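Local coordinates for ketosynthase (Streptomyces sp. MSC090213JE08, PDB 6KXD) that catalyses the decarboxylative condensation that lengthens the acyl chain in the highly reducing type II polyketide synthase of ishigamide, working with a chain length factor, at the interface of chains A and B. Numbering follows the deposited sequence. Chains: chain A, Ketosynthase; chain B, Ketosynthase.

Contacts 1 and 3, their C-alpha centres about 11 Å apart, share A:Val161 and A:Ala163. Both use strand 161-166 of chain A, the ketosynthase, and strand 250-259 of chain B, the chain length factor; contact 1 adds helix 147-156 of chain A, contact 3 helices 172-185 of chain A and 180-193 of chain B. Contact 2, about 17 Å from contact 1 and 18 Å from contact 3 between C-alpha centres, is mainly loops, with residues of helices 116-129, 125-137 and 210-219. A backbone hydrogen bond with apolar packing, loop packing and a hydrated salt-bridge cluster thus secure separate stretches of one interface.

Contact 1: the interface of chains A and B. Residues chain A 150, 153-154, 158-159, 161, 163; chain B 258-259, 261.
A:Pro159, B:Val259 and B:Ile261 bury most of the surface here. The carbonyl O of A:Pro159 accepts a hydrogen bond from the backbone N of B:Val259 at 2.8 Å, which ties the chain A loop to the end of strand 250-259. B:Val259 has CG1 anti to its backbone N (chi1 176°), and this turns CG2 into an apolar corner, 3.8 Å from A:Ala153 CB and 3.9 Å from A:Ala163 CB. B:Ile261 sends its two branches to different targets. CD1 touches the proline ring at A:Pro159 CD (3.7 Å), while CG2 packs on A:Arg154 CA (3.8 Å). A water bonded to A:Arg154 NE, in the guanidinium plane, also binds B:Ile261 O. B:Arg258 lies alongside the proline, pointing the same way; its bend at chi3 (64°) lays one guanidinium face, near its rim, over A:Pro159 CB, with NH2 3.6 Å from that carbon. An alanine here would probably take the guanidinium off A:Pro159 CB and open a gap beside the ring. Together these contacts fasten the end of a chain B strand against helix 147-156 and strand 161-166 of chain A, and so help hold the ketosynthase to its chain length factor.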
# COMPACT_ATOMS: atom_id res chain seq x y z
N THR A 150 3.84 9.62 5.25
CA THR A 150 3.89 11.08 5.33
C THR A 150 4.59 11.53 6.63
O THR A 150 5.30 12.53 6.62
CB THR A 150 2.51 11.73 5.22
OG1 THR A 150 1.64 11.33 6.28
CG2 THR A 150 1.90 11.48 3.85
N ALA A 153 8.23 11.88 6.20
CA ALA A 153 8.62 13.08 5.48
C ALA A 153 8.61 14.25 6.48
O ALA A 153 9.49 15.16 6.44
CB ALA A 153 7.73 13.35 4.30
N ARG A 154 7.58 14.26 7.32
CA ARG A 154 7.43 15.30 8.33
C ARG A 154 8.64 15.33 9.26
O ARG A 154 9.23 16.38 9.52
CB ARG A 154 6.15 15.10 9.13
CG ARG A 154 4.90 15.50 8.36
CD ARG A 154 3.67 15.41 9.22
NE ARG A 154 3.74 16.30 10.36
CZ ARG A 154 2.97 16.18 11.44
NH1 ARG A 154 2.02 15.26 11.45
NH2 ARG A 154 3.14 16.98 12.48
N MET A 158 11.27 16.61 4.77
CA MET A 158 11.38 16.36 3.37
C MET A 158 10.03 16.63 2.71
O MET A 158 9.14 15.77 2.72
CB MET A 158 11.76 14.91 3.13
CG MET A 158 13.09 14.54 3.70
SD MET A 158 13.42 12.77 3.65
CE MET A 158 13.64 12.56 1.89
N PRO A 159 9.81 17.82 2.13
CA PRO A 159 8.52 18.13 1.51
C PRO A 159 8.40 17.54 0.11
O PRO A 159 7.28 17.28 -0.34
CB PRO A 159 8.47 19.66 1.48
CG PRO A 159 9.94 20.07 1.45
CD PRO A 159 10.69 19.01 2.22
N VAL A 161 8.60 14.82 -1.56
CA VAL A 161 8.52 13.42 -1.39
C VAL A 161 7.20 12.95 -1.99
O VAL A 161 6.17 13.58 -1.78
CB VAL A 161 8.60 13.15 0.12
CG1 VAL A 161 7.93 11.85 0.55
CG2 VAL A 161 10.06 13.22 0.55
N ALA A 163 5.11 10.14 -0.86
CA ALA A 163 4.91 9.30 0.35
C ALA A 163 3.76 8.34 0.10
O ALA A 163 2.63 8.72 0.12
CB ALA A 163 4.60 10.17 1.54
N ARG B 258 3.86 16.02 -3.04
CA ARG B 258 4.58 16.66 -1.99
C ARG B 258 3.93 16.29 -0.66
O ARG B 258 2.80 15.81 -0.64
CB ARG B 258 4.50 18.18 -2.19
CG ARG B 258 5.43 18.69 -3.27
CD ARG B 258 5.36 20.20 -3.25
NE ARG B 258 5.85 20.82 -2.05
CZ ARG B 258 7.09 21.26 -1.88
NH1 ARG B 258 8.05 20.84 -2.69
NH2 ARG B 258 7.37 22.11 -0.91
N VAL B 259 4.67 16.51 0.42
CA VAL B 259 4.10 16.42 1.70
C VAL B 259 4.11 17.83 2.29
O VAL B 259 5.12 18.51 2.21
CB VAL B 259 4.80 15.40 2.60
CG1 VAL B 259 4.22 15.42 4.02
CG2 VAL B 259 4.77 14.00 2.01
N ILE B 261 4.58 19.54 5.00
CA ILE B 261 5.21 19.39 6.30
C ILE B 261 5.09 20.68 7.11
O ILE B 261 5.23 20.66 8.34
CB ILE B 261 6.68 18.96 6.14
CG1 ILE B 261 7.54 20.03 5.48
CG2 ILE B 261 6.75 17.64 5.40
CD1 ILE B 261 8.99 19.67 5.46
O HOH W 1 5.46 18.46 9.91

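Contact 2: the interface of chains A and B. Residues chain A 119, 143-145; chain B 121-122, 125, 215, 362-363.
This is a mainly apolar, loop-mediated interface between ketosynthase and chain length factor, in which A:Asn144 and A:Ile143 dock against B:Thr121, B:Met122 and B:Phe215 and so help hold the two subunits together. A:Asn144 buries the most surface. The methyl CG2 of B:Thr121 sits over its flat amide, 3.4 Å from A:Asn144 CG and nearly as close to both OD1 and ND2, so the group is met by its face. Polar groups of the two chains do not bond directly among the residues described here. A water bridges them: its oxygen lies 2.9 Å from A:Asn144 N, and the same water oxygen is 2.7 Å from the carboxylate atom B:Asp363 OD1. B:Met122 has CG anti to its backbone N (chi1 -163°) and then bends at chi2 (45°), which carries the thioether along the chain A loop: SD lies 3.7 Å from A:Ala145 CB and CE 3.5 Å from A:Ile143 O. Farther along, A:Ile143 CD1 approaches B:Phe215 from above the ring plane, beyond the rim at CD2 (3.6 Å). A:Ile119 crosses B:Leu125 at about a right angle, with CD1 3.8 Å from B:Leu125 CD2. In the fold, A:Ile143 to A:Ala145 occupy the link between helices 137-140 and 147-156, facing the loop before B helix 125-137, helix 210-219, and the turn joining strands 354-360 and 365-373.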
# COMPACT_ATOMS: atom_id res chain seq x y z
N ILE A 119 -7.45 1.75 16.11
CA ILE A 119 -8.84 1.52 15.71
C ILE A 119 -9.54 0.78 16.87
O ILE A 119 -10.69 1.13 17.21
CB ILE A 119 -8.96 0.74 14.39
CG1 ILE A 119 -8.40 1.58 13.23
CG2 ILE A 119 -10.38 0.33 14.11
CD1 ILE A 119 -8.45 0.88 11.89
N ILE A 143 -5.32 6.99 12.08
CA ILE A 143 -5.54 5.56 11.80
C ILE A 143 -5.32 5.22 10.32
O ILE A 143 -5.22 4.06 10.01
CB ILE A 143 -6.95 5.09 12.24
CG1 ILE A 143 -8.05 5.91 11.58
CG2 ILE A 143 -7.05 5.10 13.77
CD1 ILE A 143 -9.35 5.19 11.42
N ASN A 144 -5.21 6.20 9.45
CA ASN A 144 -5.16 5.88 8.00
C ASN A 144 -3.72 5.59 7.61
O ASN A 144 -2.77 6.30 8.00
CB ASN A 144 -5.83 6.97 7.17
CG ASN A 144 -7.29 7.14 7.53
OD1 ASN A 144 -7.99 6.17 7.81
ND2 ASN A 144 -7.74 8.38 7.55
N ALA A 145 -3.55 4.53 6.81
CA ALA A 145 -2.27 3.94 6.55
C ALA A 145 -1.33 4.91 5.81
O ALA A 145 -0.13 4.78 5.96
CB ALA A 145 -2.47 2.67 5.74
N THR B 121 -7.97 4.44 1.54
CA THR B 121 -7.69 5.21 2.75
C THR B 121 -7.22 4.22 3.82
O THR B 121 -6.06 4.19 4.27
CB THR B 121 -8.91 6.01 3.19
OG1 THR B 121 -9.34 6.91 2.17
CG2 THR B 121 -8.64 6.82 4.44
N MET B 122 -8.13 3.31 4.18
CA MET B 122 -7.79 2.34 5.18
C MET B 122 -8.67 1.12 4.99
O MET B 122 -9.00 0.44 5.94
CB MET B 122 -8.02 2.96 6.56
CG MET B 122 -7.35 2.22 7.68
SD MET B 122 -5.68 1.76 7.33
CE MET B 122 -5.27 0.80 8.79
N LEU B 125 -13.24 -0.18 6.69
CA LEU B 125 -13.34 0.03 8.13
C LEU B 125 -14.59 -0.67 8.67
O LEU B 125 -14.62 -0.97 9.84
CB LEU B 125 -13.39 1.51 8.44
CG LEU B 125 -12.07 2.20 8.17
CD1 LEU B 125 -12.27 3.72 7.99
CD2 LEU B 125 -11.08 1.86 9.25
N PHE B 215 -15.76 7.69 12.20
CA PHE B 215 -14.36 8.00 12.40
C PHE B 215 -14.03 9.36 11.80
O PHE B 215 -13.24 10.12 12.38
CB PHE B 215 -13.45 6.94 11.81
CG PHE B 215 -13.36 5.67 12.61
CD1 PHE B 215 -13.84 5.61 13.91
CD2 PHE B 215 -12.79 4.53 12.07
CE1 PHE B 215 -13.75 4.43 14.64
CE2 PHE B 215 -12.70 3.36 12.81
CZ PHE B 215 -13.16 3.33 14.11
N ARG B 362 -5.75 14.57 4.54
CA ARG B 362 -5.55 14.98 5.92
C ARG B 362 -4.14 14.62 6.38
O ARG B 362 -3.52 15.37 7.06
CB ARG B 362 -6.55 14.31 6.87
CG ARG B 362 -6.14 14.44 8.33
CD ARG B 362 -7.29 14.61 9.29
NE ARG B 362 -8.54 14.09 8.77
CZ ARG B 362 -8.83 12.81 8.67
NH1 ARG B 362 -7.89 11.89 8.83
NH2 ARG B 362 -10.08 12.46 8.43
N ASP B 363 -3.62 13.46 5.95
CA ASP B 363 -2.38 12.94 6.50
C ASP B 363 -1.17 13.70 5.92
O ASP B 363 -0.06 13.29 6.20
CB ASP B 363 -2.35 11.42 6.33
CG ASP B 363 -3.49 10.71 7.08
OD1 ASP B 363 -3.98 11.26 8.09
OD2 ASP B 363 -3.89 9.61 6.65
O HOH W 2 -4.87 9.09 9.40

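Contact 3: the interface of chains A and B. Residues chain A 161-164, 179; chain B 183, 186, 190, 257.
A:Glu162, on strand 161-166 of the thiolase-fold ketosynthase, extends its carboxylate to helix 180-193 of the chain length factor and meets B:Arg190 and B:Asn186. Its CG is anti to the backbone N (chi1 -173°) and the chain stays extended beyond it, which delivers both oxygens to the partner. A:Glu162 OE1 takes B:Arg190 NH1 on its syn lone pair in a 2.7 Å salt bridge, the acid lying out of the guanidinium plane. B:Asn186 ND2 reaches A:Glu162 OE2 at 3.1 Å in a nearly straight bond (171° at H), from above the carboxylate plane, and lies equally near A:Glu162 OE1. From the opposite face, A:Tyr179 OH donates to A:Glu162 OE2 at 2.6 Å; A:Tyr179 OH can also accept from B:Arg190 NH1 at 3.1 Å. Such convergence fixes the carboxylate's rotation and would favour its charged form. A firmly held water links A:Glu162 OE2, A:Thr164 OG1 and B:Leu183 O. Beside it B:Leu183 and A:Thr164 meet tip to tip, B:Leu183 CD2 being 3.6 Å from A:Thr164 OG1 and 4.0 Å from A:Glu162 CG.

The looser side has another water, joining A:Glu162 OE1 to B:Arg190 NH2. At the other end, B:Thr257 OG1 makes merely a weak bond to A:Val161 O, 3.3 Å.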
# COMPACT_ATOMS: atom_id res chain seq x y z
N VAL A 161 8.60 14.82 -1.56
CA VAL A 161 8.52 13.42 -1.39
C VAL A 161 7.20 12.95 -1.99
O VAL A 161 6.17 13.58 -1.78
CB VAL A 161 8.60 13.15 0.12
CG1 VAL A 161 7.93 11.85 0.55
CG2 VAL A 161 10.06 13.22 0.55
N GLU A 162 7.27 11.80 -2.66
CA GLU A 162 6.13 10.94 -2.89
C GLU A 162 6.07 9.93 -1.73
O GLU A 162 6.87 9.02 -1.66
CB GLU A 162 6.32 10.23 -4.22
CG GLU A 162 5.13 9.41 -4.67
CD GLU A 162 5.47 8.63 -5.92
OE1 GLU A 162 6.56 8.88 -6.49
OE2 GLU A 162 4.70 7.75 -6.31
N ALA A 163 5.11 10.14 -0.86
CA ALA A 163 4.91 9.30 0.35
C ALA A 163 3.76 8.34 0.10
O ALA A 163 2.63 8.72 0.12
CB ALA A 163 4.60 10.17 1.54
N THR A 164 4.12 7.09 -0.20
CA THR A 164 3.20 6.10 -0.59
C THR A 164 3.27 4.97 0.43
O THR A 164 4.31 4.30 0.59
CB THR A 164 3.55 5.53 -1.97
OG1 THR A 164 3.56 6.62 -2.89
CG2 THR A 164 2.52 4.53 -2.44
N TYR A 179 9.52 -0.65 -5.41
CA TYR A 179 9.05 0.62 -5.90
C TYR A 179 10.17 1.66 -5.84
O TYR A 179 10.35 2.47 -6.76
CB TYR A 179 7.83 1.12 -5.15
CG TYR A 179 7.24 2.35 -5.79
CD1 TYR A 179 6.98 2.36 -7.16
CD2 TYR A 179 7.03 3.51 -5.08
CE1 TYR A 179 6.44 3.48 -7.78
CE2 TYR A 179 6.47 4.63 -5.68
CZ TYR A 179 6.18 4.61 -7.04
OH TYR A 179 5.64 5.69 -7.67
N LEU B 183 -1.24 8.50 -6.39
CA LEU B 183 -0.14 7.66 -6.01
C LEU B 183 -0.22 6.38 -6.82
O LEU B 183 0.79 5.89 -7.29
CB LEU B 183 -0.24 7.36 -4.52
CG LEU B 183 -0.08 8.56 -3.59
CD1 LEU B 183 -0.21 8.08 -2.17
CD2 LEU B 183 1.27 9.24 -3.78
N ASN B 186 0.81 7.10 -10.37
CA ASN B 186 2.23 7.30 -10.52
C ASN B 186 2.98 5.98 -10.38
O ASN B 186 3.98 5.68 -11.07
CB ASN B 186 2.76 8.30 -9.50
CG ASN B 186 4.03 8.93 -10.01
OD1 ASN B 186 4.08 9.30 -11.19
ND2 ASN B 186 4.98 9.09 -9.12
N ARG B 190 5.30 4.36 -13.22
CA ARG B 190 6.67 3.97 -13.00
C ARG B 190 6.91 2.50 -13.33
O ARG B 190 7.83 2.17 -14.05
CB ARG B 190 7.06 4.22 -11.55
CG ARG B 190 7.20 5.69 -11.27
CD ARG B 190 8.47 5.94 -10.55
NE ARG B 190 8.66 7.37 -10.44
CZ ARG B 190 8.45 8.09 -9.36
NH1 ARG B 190 8.05 7.53 -8.21
NH2 ARG B 190 8.64 9.40 -9.45
N THR B 257 3.98 14.95 -6.43
CA THR B 257 3.51 14.84 -5.08
C THR B 257 4.44 15.61 -4.16
O THR B 257 5.63 15.80 -4.44
CB THR B 257 3.51 13.39 -4.57
OG1 THR B 257 4.85 12.95 -4.69
CG2 THR B 257 2.62 12.44 -5.34
O HOH W 3 3.01 6.10 -5.40
O HOH W 4 8.12 10.84 -7.22